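Chinitase A (Streptomyces coelicolor, PDB 3EBV) probably cleaves internal bonds of chitin as an endochitinase, through the glycosyl hydrolase family 18 domain that makes up this chain. Local coordinates at residues D119-L124 and N177-N182; N99-V104 and S137-P142; V239-L244 and G288-A293. All coordinates share one frame; numbering follows the deposited sequence.

Contact 1. Residues D119-L124 and N177-N182; sequences DLENGL and NMQYYN
Asp-119 and Glu-121 form the last two acidic positions of a DxDxE sequence, the signature of family 18 glycosyl hydrolases, and both carboxylates turn to the amide of Gln-179. The firm hydrogen bond across the two segments runs from Gln-179 NE2 to Glu-121 OE2, 3.1 Å long and nearly straight, with an N-H...O angle of 172°. Gln-179 NE2 also donates to Ala-149 O, just past the end of strand 145-148. Glu-121 OE2 lies in the plane of the Gln-179 amide, while NE2 comes to OE2 from above the carboxylate plane, 43° out of it. Asp-119 OD1 is also 3.1 Å from Gln-179 NE2, its carboxylate turned steeply against the amide. The fold explains the meeting: in this TIM barrel, strand 145-148 runs between strands 115-120 and 175-179, so the side chains bridge the gap at the C-terminal ends of the strands, where relatives keep their active site. In those relatives the last acid of the signature is the proton donor, a role that Glu-121 probably shares. Asp-119 CG stands anti to its own backbone N (chi1 -173°), which brings OD1 within 2.9 Å of Glu-121 OE2, so that the two carboxylate oxygens lie close. A water lies within bonding distance of both Gln-179 OE1 (2.7 Å) and Glu-121 OE2 (3.0 Å) and can link them. Behind the amide, the ring of Tyr-181 presents a face to Gln-179 CB, and Met-269 of strand 267-271 touches both of these side chains.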
loop_
_atom_site.group_PDB
_atom_site.type_symbol
_atom_site.label_atom_id
_atom_site.label_comp_id
_atom_site.label_asym_id
_atom_site.label_seq_id
_atom_site.Cartn_x
_atom_site.Cartn_y
_atom_site.Cartn_z
ATOM N N ASP A 119 1.066 7.027 2.663
ATOM C CA ASP A 119 2.448 6.665 2.414
ATOM C C ASP A 119 3.379 7.850 2.722
ATOM O O ASP A 119 4.360 8.083 1.991
ATOM C CB ASP A 119 2.626 6.186 0.959
ATOM C CG ASP A 119 4.009 5.633 0.685
ATOM O OD1 ASP A 119 4.743 5.236 1.624
ATOM O OD2 ASP A 119 4.367 5.626 -0.519
ATOM N N LEU A 120 3.101 8.539 3.829
ATOM C CA LEU A 120 4.025 9.582 4.310
ATOM C C LEU A 120 5.315 8.896 4.790
ATOM O O LEU A 120 5.282 7.992 5.654
ATOM C CB LEU A 120 3.417 10.386 5.458
ATOM C CG LEU A 120 2.071 11.077 5.202
ATOM C CD1 LEU A 120 1.795 12.109 6.354
ATOM C CD2 LEU A 120 2.044 11.718 3.884
ATOM N N GLU A 121 6.455 9.378 4.296
ATOM C CA GLU A 121 7.760 8.836 4.728
ATOM C C GLU A 121 8.603 9.855 5.482
ATOM O O GLU A 121 9.801 9.630 5.759
ATOM C CB GLU A 121 8.482 8.237 3.523
ATOM C CG GLU A 121 7.605 7.150 2.901
ATOM C CD GLU A 121 8.295 6.340 1.838
ATOM O OE1 GLU A 121 9.501 6.568 1.574
ATOM O OE2 GLU A 121 7.601 5.502 1.243
ATOM N N ASN A 122 7.972 10.991 5.793
ATOM C CA ASN A 122 8.664 12.110 6.449
ATOM C C ASN A 122 8.120 12.333 7.850
ATOM O O ASN A 122 8.252 13.432 8.421
ATOM C CB ASN A 122 8.554 13.397 5.608
ATOM C CG ASN A 122 7.107 13.824 5.369
ATOM O OD1 ASN A 122 6.212 12.980 5.234
ATOM N ND2 ASN A 122 6.876 15.140 5.248
ATOM N N GLY A 123 7.491 11.291 8.401
ATOM C CA GLY A 123 6.932 11.344 9.759
ATOM C C GLY A 123 5.440 11.026 9.744
ATOM O O GLY A 123 4.730 11.300 8.753
ATOM N N LEU A 124 4.955 10.462 10.847
ATOM C CA LEU A 124 3.530 10.161 10.991
ATOM C C LEU A 124 3.162 10.436 12.459
ATOM O O LEU A 124 3.668 9.777 13.371
ATOM C CB LEU A 124 3.259 8.712 10.589
ATOM C CG LEU A 124 1.837 8.242 10.261
ATOM C CD1 LEU A 124 0.927 8.347 11.487
ATOM C CD2 LEU A 124 1.268 8.895 8.987
ATOM N N ASN A 177 -0.359 -2.425 3.927
ATOM C CA ASN A 177 0.616 -3.045 3.011
ATOM C C ASN A 177 2.016 -2.527 3.366
ATOM O O ASN A 177 2.512 -1.574 2.760
ATOM C CB ASN A 177 0.310 -2.670 1.557
ATOM C CG ASN A 177 -0.994 -3.270 1.035
ATOM O OD1 ASN A 177 -1.266 -4.472 1.213
ATOM N ND2 ASN A 177 -1.796 -2.427 0.299
HETATM N N MSE A 178 2.624 -3.093 4.403
HETATM C CA MSE A 178 3.963 -2.611 4.764
HETATM C C MSE A 178 4.968 -2.851 3.631
HETATM O O MSE A 178 4.815 -3.790 2.836
HETATM C CB MSE A 178 4.469 -3.269 6.078
HETATM C CG MSE A 178 5.817 -2.711 6.502
HETATM SE SE MSE A 178 6.191 -3.269 8.362
HETATM C CE MSE A 178 6.635 -5.121 8.072
ATOM N N GLN A 179 5.978 -1.958 3.577
ATOM C CA GLN A 179 7.029 -2.062 2.575
ATOM C C GLN A 179 8.146 -2.935 3.186
ATOM O O GLN A 179 8.994 -2.468 3.973
ATOM C CB GLN A 179 7.600 -0.667 2.254
ATOM C CG GLN A 179 6.557 0.297 1.723
ATOM C CD GLN A 179 7.187 1.667 1.460
ATOM O OE1 GLN A 179 8.278 1.772 0.878
ATOM N NE2 GLN A 179 6.506 2.717 1.909
ATOM N N TYR A 180 8.115 -4.231 2.841
ATOM C CA TYR A 180 9.132 -5.164 3.385
ATOM C C TYR A 180 10.432 -5.082 2.554
ATOM O O TYR A 180 10.936 -6.093 1.992
ATOM C CB TYR A 180 8.595 -6.616 3.364
ATOM C CG TYR A 180 7.446 -6.873 4.308
ATOM C CD1 TYR A 180 7.621 -7.621 5.477
ATOM C CD2 TYR A 180 6.162 -6.387 4.014
ATOM C CE1 TYR A 180 6.540 -7.906 6.330
ATOM C CE2 TYR A 180 5.099 -6.620 4.873
ATOM C CZ TYR A 180 5.276 -7.394 6.033
ATOM O OH TYR A 180 4.210 -7.607 6.877
ATOM N N TYR A 181 10.919 -3.845 2.372
ATOM C CA TYR A 181 12.039 -3.617 1.441
ATOM C C TYR A 181 12.626 -2.242 1.700
ATOM O O TYR A 181 12.089 -1.455 2.484
ATOM C CB TYR A 181 11.585 -3.767 -0.023
ATOM C CG TYR A 181 10.409 -2.889 -0.424
ATOM C CD1 TYR A 181 10.601 -1.595 -0.945
ATOM C CD2 TYR A 181 9.117 -3.381 -0.392
ATOM C CE1 TYR A 181 9.489 -0.799 -1.345
ATOM C CE2 TYR A 181 8.011 -2.609 -0.818
ATOM C CZ TYR A 181 8.210 -1.329 -1.289
ATOM O OH TYR A 181 7.120 -0.598 -1.647
ATOM N N ASN A 182 13.769 -1.994 1.053
ATOM C CA ASN A 182 14.638 -0.826 1.399
ATOM C C ASN A 182 14.849 -0.712 2.898
ATOM O O ASN A 182 14.813 0.373 3.482
ATOM C CB ASN A 182 14.062 0.517 0.864
ATOM C CG ASN A 182 14.008 0.574 -0.637
ATOM O OD1 ASN A 182 14.943 0.145 -1.318
ATOM N ND2 ASN A 182 12.893 1.069 -1.170
HETATM O O HOH W 1 9.454 3.794 -0.448
#

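Contact 2. Residues N99-V104 and S137-P142; sequences NFANSV and SAKAGP
Lys-139 NZ hydrogen-bonds to Asn-102 OD1 at 2.9 Å. The ammonium sits nearly along the C=O axis, at a C=O...N angle of 178°. Seen from the lysine the bond is less direct: Lys-139 CE lies 3.1 Å from the same Asn-102 OD1, so the oxygen stands almost abreast of the CE-NZ bond and meets the ammonium from the side. The lysine chain runs extended across the gap and bends only at its last torsion (chi4 -68°), which swings NZ onto the carboxamide. On the way its methylenes pass loosely over Ala-101, whose CB lies 4.1 Å from Lys-139 CE and whose carbonyl O lies 4.0 Å from Lys-139 CD; the lysine also touches Tyr-105. These are helices 94-111 and 126-140, neighbours in the outer helical layer of the barrel, joined in sequence through strand 115-120. Deeper in the groove, Ala-101 touches Ala-135, and Phe-100 packs on Met-129 and Ala-132. On the first helix Asn-99 O takes two hydrogen bonds, from Ser-103 N and, at 2.7 Å, from Ser-103 OG, which reach it from opposite faces of its plane; Ser-103 OG also binds Val-47 N. Because Asn-102 is neutral and both polar residues are exposed, the bond pairs a charge with a dipole and is likely to compete with water.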
loop_
_atom_site.group_PDB
_atom_site.type_symbol
_atom_site.label_atom_id
_atom_site.label_comp_id
_atom_site.label_asym_id
_atom_site.label_seq_id
_atom_site.Cartn_x
_atom_site.Cartn_y
_atom_site.Cartn_z
ATOM N N ASN A 99 -7.256 20.264 6.880
ATOM C CA ASN A 99 -6.826 20.534 5.485
ATOM C C ASN A 99 -6.575 19.235 4.721
ATOM O O ASN A 99 -6.894 19.115 3.539
ATOM C CB ASN A 99 -5.576 21.404 5.441
ATOM C CG ASN A 99 -5.819 22.814 5.981
ATOM O OD1 ASN A 99 -6.979 23.256 6.043
ATOM N ND2 ASN A 99 -4.772 23.462 6.436
ATOM N N PHE A 100 -6.026 18.235 5.418
ATOM C CA PHE A 100 -5.807 16.945 4.780
ATOM C C PHE A 100 -7.121 16.295 4.403
ATOM O O PHE A 100 -7.325 15.861 3.285
ATOM C CB PHE A 100 -5.061 16.029 5.772
ATOM C CG PHE A 100 -4.691 14.675 5.198
ATOM C CD1 PHE A 100 -3.523 14.538 4.421
ATOM C CD2 PHE A 100 -5.496 13.560 5.430
ATOM C CE1 PHE A 100 -3.172 13.239 3.922
ATOM C CE2 PHE A 100 -5.133 12.284 4.912
ATOM C CZ PHE A 100 -3.996 12.149 4.156
ATOM N N ALA A 101 -8.053 16.192 5.362
ATOM C CA ALA A 101 -9.341 15.568 5.080
ATOM C C ALA A 101 -10.090 16.292 3.954
ATOM O O ALA A 101 -10.637 15.654 3.055
ATOM C CB ALA A 101 -10.224 15.518 6.343
ATOM N N ASN A 102 -10.122 17.628 4.033
ATOM C CA ASN A 102 -10.817 18.415 2.995
ATOM C C ASN A 102 -10.222 18.209 1.603
ATOM O O ASN A 102 -10.955 17.998 0.623
ATOM C CB ASN A 102 -10.787 19.907 3.344
ATOM C CG ASN A 102 -11.784 20.273 4.447
ATOM O OD1 ASN A 102 -12.723 19.537 4.708
ATOM N ND2 ASN A 102 -11.566 21.422 5.087
ATOM N N SER A 103 -8.895 18.279 1.525
ATOM C CA SER A 103 -8.230 18.222 0.220
ATOM C C SER A 103 -8.237 16.810 -0.354
ATOM O O SER A 103 -8.454 16.620 -1.538
ATOM C CB SER A 103 -6.836 18.814 0.283
ATOM O OG SER A 103 -6.014 18.074 1.176
ATOM N N VAL A 104 -7.991 15.794 0.488
ATOM C CA VAL A 104 -8.093 14.436 -0.013
ATOM C C VAL A 104 -9.499 14.120 -0.531
ATOM O O VAL A 104 -9.662 13.505 -1.598
ATOM C CB VAL A 104 -7.624 13.376 1.068
ATOM C CG1 VAL A 104 -7.943 11.941 0.607
ATOM C CG2 VAL A 104 -6.139 13.568 1.342
ATOM N N SER A 137 -13.144 10.089 6.821
ATOM C CA SER A 137 -14.147 9.041 6.849
ATOM C C SER A 137 -15.595 9.597 6.983
ATOM O O SER A 137 -16.526 9.062 6.380
ATOM C CB SER A 137 -13.833 8.063 8.021
ATOM O OG SER A 137 -14.769 7.009 8.142
ATOM N N ALA A 138 -15.731 10.647 7.802
ATOM C CA ALA A 138 -17.063 11.291 7.983
ATOM C C ALA A 138 -17.574 11.818 6.629
ATOM O O ALA A 138 -18.784 11.745 6.349
ATOM C CB ALA A 138 -16.982 12.386 9.024
ATOM N N LYS A 139 -16.673 12.315 5.784
ATOM C CA LYS A 139 -17.063 12.812 4.442
ATOM C C LYS A 139 -17.360 11.703 3.434
ATOM O O LYS A 139 -18.316 11.792 2.640
ATOM C CB LYS A 139 -16.008 13.756 3.870
ATOM C CG LYS A 139 -15.674 14.934 4.745
ATOM C CD LYS A 139 -14.462 15.690 4.201
ATOM C CE LYS A 139 -13.995 16.735 5.169
ATOM N NZ LYS A 139 -15.036 17.814 5.262
ATOM N N ALA A 140 -16.507 10.672 3.424
ATOM C CA ALA A 140 -16.554 9.672 2.380
ATOM C C ALA A 140 -17.439 8.462 2.709
ATOM O O ALA A 140 -17.891 7.741 1.798
ATOM C CB ALA A 140 -15.109 9.222 2.036
ATOM N N GLY A 141 -17.696 8.219 3.995
ATOM C CA GLY A 141 -18.557 7.113 4.380
ATOM C C GLY A 141 -17.855 5.769 4.573
ATOM O O GLY A 141 -16.647 5.648 4.322
ATOM N N PRO A 142 -18.607 4.745 5.003
ATOM C CA PRO A 142 -18.004 3.457 5.356
ATOM C C PRO A 142 -17.479 2.613 4.196
ATOM O O PRO A 142 -16.803 1.605 4.443
ATOM C CB PRO A 142 -19.132 2.721 6.087
ATOM C CG PRO A 142 -20.411 3.300 5.514
ATOM C CD PRO A 142 -20.082 4.759 5.219
#

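Contact 3. Residues V239-L244 and G288-A293; sequences VVNAAL and GAHVHA
The imidazole of His-290 lies flat against Asn-241, joining helix 237-249 to helix 282-292, two helices that pack side by side on the outside of the TIM barrel; their segments here run almost parallel, the axes 13° apart and 10.0 Å from each other at closest approach. Asn-241 CB stands over the middle of the His-290 ring in a CH-pi contact, 3.6 Å from its centroid and 11° off the ring normal. The carboxamide stacks on the same side, its plane 17° from that of the ring, with Asn-241 CG 3.4 Å from His-290 CG. Leu-244 comes in at another angle: its CD1 meets the ring edge near the plane, 4.2 Å from His-290 CD2. The same methyl packs 3.6 Å from Val-291 CG2, so a single leucine branch serves two successive residues of the last helix.

The His-290 ring is placed by its first torsion, with CG roughly anti to the backbone N, and by a hydrogen bond from its NE2 to Asp-245 OD1, one turn on from Asn-241. An alanine here removes the ring, which would probably leave a gap over Asn-241 CB and beside Leu-244 CD1, and Asp-245 without its imidazole mate. Asn-241 is steadied from the other helix by a weak hydrogen bond between ND2 and Ser-286 OG. Further in, Leu-244 rests on Leu-221 of strand 219-224, which carries the apolar side of the contact to the barrel wall; Leu-265, against Leu-244, and His-5, against Val-291, are loop neighbours.

Asn-241 OD1, buried here with no polar partner in the model, lies beside His-290 CB, 3.2 Å away.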
loop_
_atom_site.group_PDB
_atom_site.type_symbol
_atom_site.label_atom_id
_atom_site.label_comp_id
_atom_site.label_asym_id
_atom_site.label_seq_id
_atom_site.Cartn_x
_atom_site.Cartn_y
_atom_site.Cartn_z
ATOM N N VAL A 239 9.064 -16.744 -3.355
ATOM C CA VAL A 239 9.298 -16.398 -1.939
ATOM C C VAL A 239 8.065 -15.693 -1.334
ATOM O O VAL A 239 7.662 -15.971 -0.188
ATOM C CB VAL A 239 10.585 -15.549 -1.737
ATOM C CG1 VAL A 239 10.698 -15.034 -0.283
ATOM C CG2 VAL A 239 11.850 -16.367 -2.147
ATOM N N VAL A 240 7.484 -14.748 -2.075
ATOM C CA VAL A 240 6.258 -14.118 -1.608
ATOM C C VAL A 240 5.183 -15.204 -1.391
ATOM O O VAL A 240 4.473 -15.204 -0.364
ATOM C CB VAL A 240 5.684 -13.072 -2.625
ATOM C CG1 VAL A 240 4.416 -12.433 -2.054
ATOM C CG2 VAL A 240 6.766 -12.016 -2.957
ATOM N N ASN A 241 5.027 -16.093 -2.370
ATOM C CA ASN A 241 3.983 -17.149 -2.286
ATOM C C ASN A 241 4.257 -18.086 -1.118
ATOM O O ASN A 241 3.318 -18.487 -0.447
ATOM C CB ASN A 241 3.896 -17.916 -3.616
ATOM C CG ASN A 241 3.459 -17.012 -4.751
ATOM O OD1 ASN A 241 2.860 -15.953 -4.519
ATOM N ND2 ASN A 241 3.712 -17.447 -5.997
ATOM N N ALA A 242 5.536 -18.393 -0.867
ATOM C CA ALA A 242 5.864 -19.197 0.315
ATOM C C ALA A 242 5.469 -18.494 1.609
ATOM O O ALA A 242 4.923 -19.123 2.545
ATOM C CB ALA A 242 7.318 -19.553 0.322
ATOM N N ALA A 243 5.756 -17.199 1.712
ATOM C CA ALA A 243 5.385 -16.482 2.923
ATOM C C ALA A 243 3.854 -16.477 3.114
ATOM O O ALA A 243 3.345 -16.586 4.230
ATOM C CB ALA A 243 5.929 -15.020 2.850
ATOM N N LEU A 244 3.135 -16.258 2.012
ATOM C CA LEU A 244 1.664 -16.305 2.068
ATOM C C LEU A 244 1.191 -17.680 2.562
ATOM O O LEU A 244 0.309 -17.726 3.411
ATOM C CB LEU A 244 1.071 -15.997 0.683
ATOM C CG LEU A 244 1.273 -14.540 0.213
ATOM C CD1 LEU A 244 0.873 -14.540 -1.283
ATOM C CD2 LEU A 244 0.421 -13.577 1.025
ATOM N N GLY A 288 -0.195 -12.765 -8.197
ATOM C CA GLY A 288 -1.647 -12.604 -8.398
ATOM C C GLY A 288 -2.389 -13.936 -8.444
ATOM O O GLY A 288 -3.421 -14.086 -7.767
ATOM N N ALA A 289 -1.868 -14.893 -9.219
ATOM C CA ALA A 289 -2.502 -16.211 -9.301
ATOM C C ALA A 289 -2.530 -16.821 -7.893
ATOM O O ALA A 289 -3.533 -17.419 -7.489
ATOM C CB ALA A 289 -1.739 -17.132 -10.247
ATOM N N HIS A 290 -1.438 -16.661 -7.147
ATOM C CA HIS A 290 -1.359 -17.325 -5.833
ATOM C C HIS A 290 -2.328 -16.707 -4.837
ATOM O O HIS A 290 -3.037 -17.422 -4.085
ATOM C CB HIS A 290 0.054 -17.270 -5.283
ATOM C CG HIS A 290 0.329 -18.359 -4.299
ATOM N ND1 HIS A 290 0.573 -19.657 -4.707
ATOM C CD2 HIS A 290 0.384 -18.366 -2.944
ATOM C CE1 HIS A 290 0.783 -20.413 -3.637
ATOM N NE2 HIS A 290 0.667 -19.657 -2.557
ATOM N N VAL A 291 -2.388 -15.374 -4.817
ATOM C CA VAL A 291 -3.289 -14.663 -3.900
ATOM C C VAL A 291 -4.745 -14.984 -4.228
ATOM O O VAL A 291 -5.555 -15.227 -3.314
ATOM C CB VAL A 291 -3.025 -13.127 -3.916
ATOM C CG1 VAL A 291 -4.149 -12.325 -3.226
ATOM C CG2 VAL A 291 -1.661 -12.818 -3.265
ATOM N N HIS A 292 -5.086 -14.997 -5.518
ATOM C CA HIS A 292 -6.469 -15.216 -5.948
ATOM C C HIS A 292 -6.884 -16.679 -5.830
ATOM O O HIS A 292 -8.059 -17.013 -6.032
ATOM C CB HIS A 292 -6.688 -14.643 -7.344
ATOM C CG HIS A 292 -6.492 -13.161 -7.369
ATOM N ND1 HIS A 292 -5.828 -12.496 -8.395
ATOM C CD2 HIS A 292 -6.834 -12.221 -6.461
ATOM C CE1 HIS A 292 -5.789 -11.206 -8.108
ATOM N NE2 HIS A 292 -6.388 -11.009 -6.942
ATOM N N ALA A 293 -5.913 -17.535 -5.527
ATOM C CA ALA A 293 -6.205 -18.933 -5.170
ATOM C C ALA A 293 -6.293 -19.168 -3.649
ATOM O O ALA A 293 -6.668 -20.279 -3.238
ATOM C CB ALA A 293 -5.188 -19.850 -5.782
#

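Contact 1 is the buried one, about 9 Å from the chain's centre (centre to centre), while contacts 2 and 3 lie in the outer helical layer, 19 and 17 Å out, on opposite sides of that centre. Contacts 1 and 2 share a neighbourhood in sequence: strand 115-120, which carries Asp-119 and leads directly into Glu-121, is flanked along the chain by the two helices of contact 2. Contact 3 joins helices from the C-terminal part of the barrel. Chemistry follows place: carboxylates, an amide and water at the strand ends; a lysine bond between two exposed residues in contact 2; and, in partly buried contact 3, an amide side chain laid over an imidazole, with methyl packing between buried Leu-244 and Val-291.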